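Local coordinates for protein quinone oxidoreductase (Escherichia coli, PDB 1QOR) that uses NADPH to reduce quinones by one electron each, giving semiquinones, and works as a homodimer related to zeta-crystallin, at residues 147-152 with 156-161; 167-172 with 199-204; 176-181 with 187-192. All coordinates share one frame; numbering follows the deposited sequence.

In the fold
All three contacts lie in the Rossmann-type nucleotide-binding domain, around one parallel six-stranded sheet. Contact 1 comes first along the chain and closes before contact 2 opens; contact 3 is nested inside the loop that contact 2 closes. The centres of contacts 1 and 2 are about 14 Å apart, and contact 3 lies about 10 Å from each. Strands 167-172 and 188-191, one from contact 2 and one from contact 3, are neighbours in the sheet. Contacts 1 and 3 both touch NADPH, the first at its pyrophosphate and the other at its 2'-phosphate, whereas in contact 2 the Ile169 side chain packs on helix 197-204 about 13 Å from NADPH, though Val172 of that strand touches it.

Contact 1 of 3, residues 147-152 with 156-161; sequences HAAAGG and IACQWA. With NDP (NADPH dihydro-nicotinamide-adenine-dinucleotide phosphate), chain D.
Ala149 and Cys158 make the closest meeting between the glycine-rich, dinucleotide-binding loop of a Rossmann fold, which comes after strand 143-146, and the helix that follows it. Cys158 SG sits 3.5 Å from Ala149 O and 4.1 Å from Ala149 CB, so the sulfur touches both the carbonyl and the methyl of one residue. Its chi1 of -74° sets SG anti to its own carbonyl carbon and sends it across to the loop. Nearer the cofactor, Ile156 CG1 and CD1 both lie close to Gly152 O, CG1 at 3.7 Å, and the side chain also packs on helix 115-135.

These two places are the tight part. Farther along, the helix runs away from the loop, and Gln159 is partly exposed, its OE1 bonded to Lys293 N. The opposite flank of the loop belongs to the cofactor. A type I turn from Ala148 to Gly151 brings the backbone round to the pyrophosphate, where Gly152 N donates a nearly straight hydrogen bond of 3.0 Å to NADPH O1A (173°). Having no side chain, Gly151 brings its CA within 3.4 Å of NADPH O2A.

With close van der Waals packing behind and a backbone N-H in front, the loop meets the pyrophosphate closely, and the positive N-terminal end of the helix dipole probably helps to balance its negative charge.

Contact 2 of 3, residues 167-172 with 199-204; sequences KLIGTV and ERLKEI
Ile169 meets Leu201 and Ile204 where helix 197-204 lies on the parallel sheet of the Rossmann fold. The helix belongs to the crossover that leads from edge strand 188-191 back to strand 210-215 in the middle of the sheet, and here it reaches past the edge strand to its neighbour, strand 167-172.

Ile169 can be traced outward from its CB, which points at the helix but stays too far back to touch it. The CG2 branch turns along the sheet and comes 4.0 Å from Ile190 CD1 on the edge strand. CG1, anti to the carbonyl carbon at chi1 -61°, leads instead toward the helix, and CD1 at its end does the touching: 4.0 Å to Ile204 CG2 and 4.1 Å to Leu201 CD1. The two neighbours come at different angles. Leu201 lies across the isoleucine almost perpendicularly, while Ile204 runs alongside it, pointing the other way. One methyl thus fits against two residues of successive helix turns, a purely apolar contact whose isoleucine side chain lies about 13 Å from the cofactor.

Charged side chains of the helix pair along it. Lys202 NZ meets Glu199 OE2 at 2.7 Å, and Arg200 also has Glu195 as a partner and packs on Ile190. One face of the Arg200 guanidinium has Ile204 CD1 4.0 Å above its plane, offset toward the rim, while its NH1 reaches Glu203 OE1 at 3.2 Å, from above the carboxylate plane.

Contact 3 of 3, residues 176-181 with 187-192; sequences QKAQSA and WQVINY. With NDP (NADPH dihydro-nicotinamide-adenine-dinucleotide phosphate), chain D.
Val189 fits against Ala178 and Ala181, joining the helix of the unit formed by strand 167-172, helix 175-184 and strand 188-191 to its second strand. It is a beta-alpha-beta crossover, with the helix lying over the edge of the sheet.

In the segment 187-192, Trp187 comes first; its side chain turns away from the helix, and its N bonds to Leu168 of the adjoining strand. Gln188 takes no part in the helix contact; its NE2 lies 3.0 Å above the plane of the Trp187 ring, near the rim. Val189 then points up into the helix, and its two methyls divide the work: CG1 reaches Ala178 CB at 3.7 Å and CG2 reaches Ala181 CB at 3.8 Å. CG1 is anti to the backbone N (chi1 168°), which faces it to Ala178 and CG2 to Ala181, one turn on along the helix. The small alanines let the helix come down close, with 6.1 Å between Ala178 CA and Val189 CA. Ile190 projects to the other face of the sheet, onto helix 197-204. Asn191 OD1 accepts bonds from the backbone N of Arg193 and Glu194, bracing the turn after the strand.

At Tyr192 the chain reaches the cofactor. The hydroxyl is placed to donate to NADPH O2X, at the ring edge and in its plane, but the modelled 2.4 Å between Tyr192 OH and O2X is too short to be taken literally. From the helix, Lys177 stretches its extended chain to the same phosphate, with NZ 2.8 Å from NADPH O3X and a second partner in Arg317 O.

The helix and the loop after the strand therefore appear to hold the 2'-phosphate through different oxygens. The lysine ammonium would probably offset part of its negative charge, while the phenol can offer only a hydrogen bond, consistent with the enzyme's use of NADPH.

Contact 1 of 3, residues 147-152 with 156-161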
loop_
_atom_site.group_PDB
_atom_site.type_symbol
_atom_site.label_atom_id
_atom_site.label_comp_id
_atom_site.label_asym_id
_atom_site.label_seq_id
_atom_site.Cartn_x
_atom_site.Cartn_y
_atom_site.Cartn_z
ATOM N N HIS A 147 -7.214 -12.948 9.438
ATOM C CA HIS A 147 -6.528 -14.217 9.605
ATOM C C HIS A 147 -6.171 -14.594 11.001
ATOM O O HIS A 147 -6.007 -13.740 11.849
ATOM C CB HIS A 147 -5.276 -14.237 8.746
ATOM C CG HIS A 147 -5.563 -14.325 7.278
ATOM N ND1 HIS A 147 -5.635 -15.522 6.600
ATOM C CD2 HIS A 147 -5.757 -13.363 6.349
ATOM C CE1 HIS A 147 -5.845 -15.294 5.316
ATOM N NE2 HIS A 147 -5.922 -13.990 5.138
ATOM N N ALA A 148 -6.048 -15.890 11.239
ATOM C CA ALA A 148 -5.667 -16.408 12.555
ATOM C C ALA A 148 -6.581 -15.806 13.648
ATOM O O ALA A 148 -6.118 -15.218 14.655
ATOM C CB ALA A 148 -4.141 -16.093 12.808
ATOM N N ALA A 149 -7.889 -15.974 13.437
ATOM C CA ALA A 149 -8.921 -15.424 14.298
ATOM C C ALA A 149 -9.092 -15.993 15.715
ATOM O O ALA A 149 -9.771 -15.389 16.529
ATOM C CB ALA A 149 -10.245 -15.423 13.563
ATOM N N ALA A 150 -8.467 -17.114 16.030
ATOM C CA ALA A 150 -8.573 -17.653 17.388
ATOM C C ALA A 150 -7.303 -17.379 18.224
ATOM O O ALA A 150 -7.149 -17.949 19.326
ATOM C CB ALA A 150 -8.822 -19.150 17.335
ATOM N N GLY A 151 -6.400 -16.527 17.700
ATOM C CA GLY A 151 -5.146 -16.226 18.390
ATOM C C GLY A 151 -5.253 -15.089 19.364
ATOM O O GLY A 151 -6.343 -14.579 19.602
ATOM N N GLY A 152 -4.115 -14.667 19.927
ATOM C CA GLY A 152 -4.109 -13.582 20.906
ATOM C C GLY A 152 -4.772 -12.347 20.361
ATOM O O GLY A 152 -5.746 -11.834 20.927
ATOM N N ILE A 156 -9.360 -11.019 20.294
ATOM C CA ILE A 156 -9.731 -9.661 20.664
ATOM C C ILE A 156 -10.375 -9.005 19.429
ATOM O O ILE A 156 -11.357 -8.250 19.536
ATOM C CB ILE A 156 -8.511 -8.820 21.124
ATOM C CG1 ILE A 156 -8.000 -9.330 22.466
ATOM C CG2 ILE A 156 -8.879 -7.351 21.233
ATOM C CD1 ILE A 156 -6.651 -8.693 22.912
ATOM N N ALA A 157 -9.823 -9.287 18.251
ATOM C CA ALA A 157 -10.369 -8.708 17.030
ATOM C C ALA A 157 -11.842 -9.173 16.821
ATOM O O ALA A 157 -12.703 -8.389 16.424
ATOM C CB ALA A 157 -9.489 -9.076 15.823
ATOM N N CYS A 158 -12.116 -10.447 17.054
ATOM C CA CYS A 158 -13.486 -10.965 16.928
ATOM C C CYS A 158 -14.520 -10.164 17.796
ATOM O O CYS A 158 -15.557 -9.721 17.298
ATOM C CB CYS A 158 -13.494 -12.427 17.343
ATOM S SG CYS A 158 -12.770 -13.530 16.150
ATOM N N GLN A 159 -14.163 -9.911 19.061
ATOM C CA GLN A 159 -15.008 -9.243 20.024
ATOM C C GLN A 159 -15.153 -7.799 19.728
ATOM O O GLN A 159 -16.250 -7.238 19.889
ATOM C CB GLN A 159 -14.467 -9.481 21.423
ATOM C CG GLN A 159 -14.314 -10.970 21.734
ATOM C CD GLN A 159 -13.811 -11.255 23.136
ATOM O OE1 GLN A 159 -14.574 -11.150 24.114
ATOM N NE2 GLN A 159 -12.508 -11.633 23.255
ATOM N N TRP A 160 -14.058 -7.162 19.291
ATOM C CA TRP A 160 -14.131 -5.747 18.938
ATOM C C TRP A 160 -14.973 -5.545 17.651
ATOM O O TRP A 160 -15.809 -4.633 17.590
ATOM C CB TRP A 160 -12.731 -5.129 18.798
ATOM C CG TRP A 160 -12.741 -3.682 19.085
ATOM C CD1 TRP A 160 -13.704 -2.766 18.716
ATOM C CD2 TRP A 160 -11.743 -2.945 19.824
ATOM N NE1 TRP A 160 -13.353 -1.502 19.183
ATOM C CE2 TRP A 160 -12.159 -1.588 19.859
ATOM C CE3 TRP A 160 -10.545 -3.304 20.463
ATOM C CZ2 TRP A 160 -11.415 -0.591 20.510
ATOM C CZ3 TRP A 160 -9.809 -2.320 21.113
ATOM C CH2 TRP A 160 -10.248 -0.976 21.131
ATOM N N ALA A 161 -14.778 -6.415 16.656
ATOM C CA ALA A 161 -15.538 -6.332 15.407
ATOM C C ALA A 161 -17.054 -6.459 15.710
ATOM O O ALA A 161 -17.872 -5.675 15.200
ATOM C CB ALA A 161 -15.093 -7.383 14.458
HETATM P PA NDP D . -1.167 -15.769 17.979
HETATM O O1A NDP D . -1.563 -16.091 19.374
HETATM O O2A NDP D . -2.209 -15.271 17.043
HETATM O O5B NDP D . -0.376 -16.942 17.345
HETATM C C5B NDP D . -0.081 -17.020 15.976
HETATM C C4B NDP D . -1.154 -17.816 15.297
HETATM O O4B NDP D . -0.875 -17.575 13.924
HETATM C C3B NDP D . -1.111 -19.341 15.457
HETATM O O3B NDP D . -1.800 -19.723 16.677
HETATM C C2B NDP D . -1.646 -19.827 14.118
HETATM O O2B NDP D . -3.050 -20.013 14.245
HETATM C C1B NDP D . -1.276 -18.661 13.101
HETATM N N9A NDP D . -0.288 -19.263 12.192
HETATM C C8A NDP D . -0.425 -19.512 10.889
HETATM N N7A NDP D . 0.678 -20.110 10.423
HETATM C C5A NDP D . 1.469 -20.212 11.468
HETATM C C6A NDP D . 2.725 -20.804 11.465
HETATM N N6A NDP D . 3.275 -21.332 10.378
HETATM N N1A NDP D . 3.357 -20.822 12.639
HETATM C C2A NDP D . 2.821 -20.299 13.778
HETATM N N3A NDP D . 1.610 -19.738 13.769
HETATM C C4A NDP D . 0.908 -19.697 12.599
HETATM O O3 NDP D . -0.125 -14.584 18.181
HETATM P PN NDP D . -0.202 -13.072 18.633
HETATM O O1N NDP D . -1.604 -12.658 19.001
HETATM O O2N NDP D . 0.921 -12.808 19.611
HETATM O O5D NDP D . 0.211 -12.369 17.203
HETATM C C5D NDP D . -0.479 -12.555 15.975
HETATM C C4D NDP D . 0.274 -11.950 14.838
HETATM O O4D NDP D . 0.224 -10.507 14.912
HETATM C C3D NDP D . 1.750 -12.331 14.810
HETATM O O3D NDP D . 2.164 -12.586 13.464
HETATM C C2D NDP D . 2.410 -11.057 15.380
HETATM O O2D NDP D . 3.756 -10.950 14.993
HETATM C C1D NDP D . 1.592 -9.948 14.783
HETATM N N1N NDP D . 1.423 -8.651 15.491
HETATM C C2N NDP D . 1.607 -7.478 14.802
HETATM C C3N NDP D . 1.433 -6.283 15.478
HETATM C C7N NDP D . 1.587 -4.952 14.753
HETATM O O7N NDP D . 1.392 -3.889 15.330
HETATM N N7N NDP D . 1.932 -5.052 13.486
HETATM C C4N NDP D . 1.075 -6.246 16.815
HETATM C C5N NDP D . 0.889 -7.453 17.501
HETATM C C6N NDP D . 1.075 -8.648 16.827
HETATM P P2B NDP D . -3.856 -21.128 13.307
HETATM O O1X NDP D . -5.287 -20.831 13.534
HETATM O O2X NDP D . -3.427 -20.868 11.926
HETATM O O3X NDP D . -3.385 -22.422 13.835
#

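Contact 2 of 3, residues 167-172 with 199-204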
loop_
_atom_site.group_PDB
_atom_site.type_symbol
_atom_site.label_atom_id
_atom_site.label_comp_id
_atom_site.label_asym_id
_atom_site.label_seq_id
_atom_site.Cartn_x
_atom_site.Cartn_y
_atom_site.Cartn_z
ATOM N N LYS A 167 -18.883 -7.428 10.373
ATOM C CA LYS A 167 -18.877 -8.837 10.046
ATOM C C LYS A 167 -17.516 -9.445 9.698
ATOM O O LYS A 167 -17.144 -9.612 8.540
ATOM C CB LYS A 167 -19.915 -9.130 8.953
ATOM C CG LYS A 167 -21.378 -8.770 9.333
ATOM C CD LYS A 167 -22.282 -9.149 8.157
ATOM C CE LYS A 167 -23.747 -8.798 8.374
ATOM N NZ LYS A 167 -24.216 -9.253 9.702
ATOM N N LEU A 168 -16.808 -9.842 10.733
ATOM C CA LEU A 168 -15.516 -10.433 10.556
ATOM C C LEU A 168 -15.643 -11.856 10.033
ATOM O O LEU A 168 -16.413 -12.657 10.579
ATOM C CB LEU A 168 -14.748 -10.421 11.910
ATOM C CG LEU A 168 -13.304 -10.980 12.012
ATOM C CD1 LEU A 168 -12.554 -10.147 13.035
ATOM C CD2 LEU A 168 -13.224 -12.459 12.360
ATOM N N ILE A 169 -14.915 -12.151 8.960
ATOM C CA ILE A 169 -14.844 -13.490 8.407
ATOM C C ILE A 169 -13.410 -13.907 8.838
ATOM O O ILE A 169 -12.431 -13.299 8.403
ATOM C CB ILE A 169 -14.971 -13.441 6.859
ATOM C CG1 ILE A 169 -16.320 -12.841 6.445
ATOM C CG2 ILE A 169 -14.644 -14.790 6.236
ATOM C CD1 ILE A 169 -16.340 -12.353 4.982
ATOM N N GLY A 170 -13.269 -14.873 9.739
ATOM C CA GLY A 170 -11.943 -15.247 10.211
ATOM C C GLY A 170 -11.434 -16.524 9.600
ATOM O O GLY A 170 -12.235 -17.237 8.995
ATOM N N THR A 171 -10.116 -16.757 9.648
ATOM C CA THR A 171 -9.530 -17.998 9.153
ATOM C C THR A 171 -8.855 -18.594 10.361
ATOM O O THR A 171 -8.314 -17.850 11.174
ATOM C CB THR A 171 -8.424 -17.788 8.068
ATOM O OG1 THR A 171 -7.369 -16.985 8.599
ATOM C CG2 THR A 171 -8.998 -17.122 6.827
ATOM N N VAL A 172 -8.883 -19.915 10.503
ATOM C CA VAL A 172 -8.260 -20.597 11.643
ATOM C C VAL A 172 -7.736 -21.904 11.118
ATOM O O VAL A 172 -8.133 -22.332 10.035
ATOM C CB VAL A 172 -9.265 -20.931 12.789
ATOM C CG1 VAL A 172 -9.813 -19.664 13.430
ATOM C CG2 VAL A 172 -10.415 -21.803 12.254
ATOM N N GLU A 199 -12.294 -19.463 -2.768
ATOM C CA GLU A 199 -13.624 -19.856 -3.200
ATOM C C GLU A 199 -14.654 -19.653 -2.059
ATOM O O GLU A 199 -15.719 -19.064 -2.293
ATOM C CB GLU A 199 -13.619 -21.290 -3.723
ATOM C CG GLU A 199 -12.958 -21.461 -5.124
ATOM C CD GLU A 199 -13.300 -20.328 -6.170
ATOM O OE1 GLU A 199 -14.496 -19.988 -6.337
ATOM O OE2 GLU A 199 -12.362 -19.776 -6.834
ATOM N N ARG A 200 -14.342 -20.070 -0.827
ATOM C CA ARG A 200 -15.300 -19.868 0.277
ATOM C C ARG A 200 -15.529 -18.389 0.494
ATOM O O ARG A 200 -16.661 -17.965 0.722
ATOM C CB ARG A 200 -14.822 -20.493 1.591
ATOM C CG ARG A 200 -14.960 -22.007 1.692
ATOM C CD ARG A 200 -16.424 -22.416 1.919
ATOM N NE ARG A 200 -16.910 -22.154 3.279
ATOM C CZ ARG A 200 -18.093 -21.599 3.556
ATOM N NH1 ARG A 200 -18.938 -21.228 2.577
ATOM N NH2 ARG A 200 -18.447 -21.423 4.821
ATOM N N LEU A 201 -14.476 -17.574 0.406
ATOM C CA LEU A 201 -14.659 -16.147 0.606
ATOM C C LEU A 201 -15.562 -15.531 -0.456
ATOM O O LEU A 201 -16.382 -14.641 -0.159
ATOM C CB LEU A 201 -13.317 -15.385 0.738
ATOM C CG LEU A 201 -13.771 -13.909 0.884
ATOM C CD1 LEU A 201 -13.522 -13.381 2.245
ATOM C CD2 LEU A 201 -13.368 -12.964 -0.268
ATOM N N LYS A 202 -15.429 -15.972 -1.697
ATOM C CA LYS A 202 -16.304 -15.456 -2.763
ATOM C C LYS A 202 -17.765 -15.899 -2.529
ATOM O O LYS A 202 -18.712 -15.132 -2.737
ATOM C CB LYS A 202 -15.844 -15.939 -4.137
ATOM C CG LYS A 202 -14.616 -15.217 -4.622
ATOM C CD LYS A 202 -14.231 -15.635 -6.018
ATOM C CE LYS A 202 -13.979 -17.115 -6.090
ATOM N NZ LYS A 202 -13.701 -17.531 -7.520
ATOM N N GLU A 203 -17.923 -17.141 -2.083
ATOM C CA GLU A 203 -19.227 -17.703 -1.786
ATOM C C GLU A 203 -19.893 -16.893 -0.658
ATOM O O GLU A 203 -20.969 -16.331 -0.864
ATOM C CB GLU A 203 -19.036 -19.168 -1.394
ATOM C CG GLU A 203 -20.295 -19.902 -1.100
ATOM C CD GLU A 203 -20.085 -21.399 -1.026
ATOM O OE1 GLU A 203 -18.992 -21.801 -0.573
ATOM O OE2 GLU A 203 -21.022 -22.168 -1.412
ATOM N N ILE A 204 -19.181 -16.723 0.463
ATOM C CA ILE A 204 -19.677 -15.992 1.641
ATOM C C ILE A 204 -20.075 -14.546 1.339
ATOM O O ILE A 204 -21.051 -14.009 1.924
ATOM C CB ILE A 204 -18.623 -16.014 2.814
ATOM C CG1 ILE A 204 -18.484 -17.411 3.418
ATOM C CG2 ILE A 204 -19.012 -15.087 3.933
ATOM C CD1 ILE A 204 -17.249 -17.573 4.317
#

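Contact 3 of 3, residues 176-181 with 187-192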
loop_
_atom_site.group_PDB
_atom_site.type_symbol
_atom_site.label_atom_id
_atom_site.label_comp_id
_atom_site.label_asym_id
_atom_site.label_seq_id
_atom_site.Cartn_x
_atom_site.Cartn_y
_atom_site.Cartn_z
ATOM N N GLN A 176 -11.758 -26.751 16.365
ATOM C CA GLN A 176 -11.985 -26.158 17.702
ATOM C C GLN A 176 -11.684 -24.644 17.729
ATOM O O GLN A 176 -12.274 -23.887 18.518
ATOM C CB GLN A 176 -11.111 -26.854 18.761
ATOM N N LYS A 177 -10.694 -24.213 16.940
ATOM C CA LYS A 177 -10.381 -22.787 16.895
ATOM C C LYS A 177 -11.549 -22.102 16.229
ATOM O O LYS A 177 -11.993 -21.031 16.667
ATOM C CB LYS A 177 -9.084 -22.531 16.122
ATOM C CG LYS A 177 -7.879 -22.857 16.952
ATOM C CD LYS A 177 -6.590 -22.687 16.184
ATOM C CE LYS A 177 -5.455 -22.472 17.168
ATOM N NZ LYS A 177 -4.158 -22.320 16.504
ATOM N N ALA A 178 -12.099 -22.750 15.210
ATOM C CA ALA A 178 -13.245 -22.184 14.502
ATOM C C ALA A 178 -14.387 -21.909 15.512
ATOM O O ALA A 178 -14.978 -20.813 15.535
ATOM C CB ALA A 178 -13.693 -23.103 13.416
ATOM N N GLN A 179 -14.628 -22.859 16.414
ATOM C CA GLN A 179 -15.683 -22.662 17.395
ATOM C C GLN A 179 -15.402 -21.527 18.372
ATOM O O GLN A 179 -16.308 -20.776 18.754
ATOM C CB GLN A 179 -15.950 -23.970 18.139
ATOM C CG GLN A 179 -16.606 -25.014 17.240
ATOM C CD GLN A 179 -17.919 -24.510 16.593
ATOM O OE1 GLN A 179 -18.763 -23.861 17.254
ATOM N NE2 GLN A 179 -18.081 -24.789 15.297
ATOM N N SER A 180 -14.156 -21.412 18.826
ATOM C CA SER A 180 -13.820 -20.344 19.763
ATOM C C SER A 180 -14.030 -18.997 19.098
ATOM O O SER A 180 -14.594 -18.078 19.711
ATOM C CB SER A 180 -12.380 -20.486 20.209
ATOM O OG SER A 180 -12.186 -21.799 20.689
ATOM N N ALA A 181 -13.614 -18.890 17.833
ATOM C CA ALA A 181 -13.757 -17.639 17.064
ATOM C C ALA A 181 -15.242 -17.240 16.905
ATOM O O ALA A 181 -15.619 -16.065 17.110
ATOM C CB ALA A 181 -13.096 -17.800 15.691
ATOM N N TRP A 187 -18.304 -13.589 12.431
ATOM C CA TRP A 187 -19.527 -13.825 11.696
ATOM C C TRP A 187 -19.473 -15.186 11.026
ATOM O O TRP A 187 -20.389 -15.975 11.171
ATOM C CB TRP A 187 -19.729 -12.726 10.694
ATOM C CG TRP A 187 -20.993 -12.838 9.886
ATOM C CD1 TRP A 187 -22.282 -12.786 10.348
ATOM C CD2 TRP A 187 -21.079 -12.895 8.462
ATOM N NE1 TRP A 187 -23.158 -12.780 9.294
ATOM C CE2 TRP A 187 -22.450 -12.850 8.126
ATOM C CE3 TRP A 187 -20.129 -12.973 7.439
ATOM C CZ2 TRP A 187 -22.897 -12.876 6.809
ATOM C CZ3 TRP A 187 -20.572 -13.000 6.120
ATOM C CH2 TRP A 187 -21.945 -12.949 5.816
ATOM N N GLN A 188 -18.394 -15.467 10.316
ATOM C CA GLN A 188 -18.180 -16.754 9.662
ATOM C C GLN A 188 -16.682 -17.034 9.789
ATOM O O GLN A 188 -15.894 -16.096 10.005
ATOM C CB GLN A 188 -18.624 -16.727 8.190
ATOM C CG GLN A 188 -20.173 -16.639 8.030
ATOM C CD GLN A 188 -20.663 -16.938 6.616
ATOM O OE1 GLN A 188 -20.474 -18.039 6.107
ATOM N NE2 GLN A 188 -21.323 -15.958 5.994
ATOM N N VAL A 189 -16.300 -18.305 9.675
ATOM C CA VAL A 189 -14.912 -18.729 9.821
ATOM C C VAL A 189 -14.595 -19.750 8.749
ATOM O O VAL A 189 -15.387 -20.659 8.498
ATOM C CB VAL A 189 -14.690 -19.414 11.219
ATOM C CG1 VAL A 189 -13.335 -20.120 11.286
ATOM C CG2 VAL A 189 -14.839 -18.380 12.370
ATOM N N ILE A 190 -13.425 -19.618 8.134
ATOM C CA ILE A 190 -12.977 -20.537 7.093
ATOM C C ILE A 190 -11.768 -21.207 7.682
ATOM O O ILE A 190 -10.918 -20.543 8.247
ATOM C CB ILE A 190 -12.508 -19.769 5.813
ATOM C CG1 ILE A 190 -13.658 -18.945 5.227
ATOM C CG2 ILE A 190 -11.958 -20.730 4.764
ATOM C CD1 ILE A 190 -13.204 -17.902 4.238
ATOM N N ASN A 191 -11.680 -22.518 7.587
ATOM C CA ASN A 191 -10.512 -23.205 8.113
ATOM C C ASN A 191 -9.580 -23.227 6.916
ATOM O O ASN A 191 -9.830 -23.982 5.967
ATOM C CB ASN A 191 -10.897 -24.626 8.526
ATOM C CG ASN A 191 -9.701 -25.499 8.858
ATOM O OD1 ASN A 191 -8.609 -25.351 8.301
ATOM N ND2 ASN A 191 -9.923 -26.463 9.731
ATOM N N TYR A 192 -8.541 -22.391 6.932
ATOM C CA TYR A 192 -7.612 -22.318 5.800
ATOM C C TYR A 192 -6.646 -23.483 5.606
ATOM O O TYR A 192 -5.835 -23.459 4.690
ATOM C CB TYR A 192 -6.874 -20.974 5.719
ATOM C CG TYR A 192 -6.024 -20.562 6.915
ATOM C CD1 TYR A 192 -5.749 -21.439 7.972
ATOM C CD2 TYR A 192 -5.513 -19.255 6.996
ATOM C CE1 TYR A 192 -5.002 -21.021 9.072
ATOM C CE2 TYR A 192 -4.762 -18.836 8.084
ATOM C CZ TYR A 192 -4.520 -19.719 9.123
ATOM O OH TYR A 192 -3.874 -19.249 10.254
HETATM P PA NDP D . -1.167 -15.769 17.979
HETATM O O1A NDP D . -1.563 -16.091 19.374
HETATM O O2A NDP D . -2.209 -15.271 17.043
HETATM O O5B NDP D . -0.376 -16.942 17.345
HETATM C C5B NDP D . -0.081 -17.020 15.976
HETATM C C4B NDP D . -1.154 -17.816 15.297
HETATM O O4B NDP D . -0.875 -17.575 13.924
HETATM C C3B NDP D . -1.111 -19.341 15.457
HETATM O O3B NDP D . -1.800 -19.723 16.677
HETATM C C2B NDP D . -1.646 -19.827 14.118
HETATM O O2B NDP D . -3.050 -20.013 14.245
HETATM C C1B NDP D . -1.276 -18.661 13.101
HETATM N N9A NDP D . -0.288 -19.263 12.192
HETATM C C8A NDP D . -0.425 -19.512 10.889
HETATM N N7A NDP D . 0.678 -20.110 10.423
HETATM C C5A NDP D . 1.469 -20.212 11.468
HETATM C C6A NDP D . 2.725 -20.804 11.465
HETATM N N6A NDP D . 3.275 -21.332 10.378
HETATM N N1A NDP D . 3.357 -20.822 12.639
HETATM C C2A NDP D . 2.821 -20.299 13.778
HETATM N N3A NDP D . 1.610 -19.738 13.769
HETATM C C4A NDP D . 0.908 -19.697 12.599
HETATM O O3 NDP D . -0.125 -14.584 18.181
HETATM P PN NDP D . -0.202 -13.072 18.633
HETATM O O1N NDP D . -1.604 -12.658 19.001
HETATM O O2N NDP D . 0.921 -12.808 19.611
HETATM O O5D NDP D . 0.211 -12.369 17.203
HETATM C C5D NDP D . -0.479 -12.555 15.975
HETATM C C4D NDP D . 0.274 -11.950 14.838
HETATM O O4D NDP D . 0.224 -10.507 14.912
HETATM C C3D NDP D . 1.750 -12.331 14.810
HETATM O O3D NDP D . 2.164 -12.586 13.464
HETATM C C2D NDP D . 2.410 -11.057 15.380
HETATM O O2D NDP D . 3.756 -10.950 14.993
HETATM C C1D NDP D . 1.592 -9.948 14.783
HETATM N N1N NDP D . 1.423 -8.651 15.491
HETATM C C2N NDP D . 1.607 -7.478 14.802
HETATM C C3N NDP D . 1.433 -6.283 15.478
HETATM C C7N NDP D . 1.587 -4.952 14.753
HETATM O O7N NDP D . 1.392 -3.889 15.330
HETATM N N7N NDP D . 1.932 -5.052 13.486
HETATM C C4N NDP D . 1.075 -6.246 16.815
HETATM C C5N NDP D . 0.889 -7.453 17.501
HETATM C C6N NDP D . 1.075 -8.648 16.827
HETATM P P2B NDP D . -3.856 -21.128 13.307
HETATM O O1X NDP D . -5.287 -20.831 13.534
HETATM O O2X NDP D . -3.427 -20.868 11.926
HETATM O O3X NDP D . -3.385 -22.422 13.835
#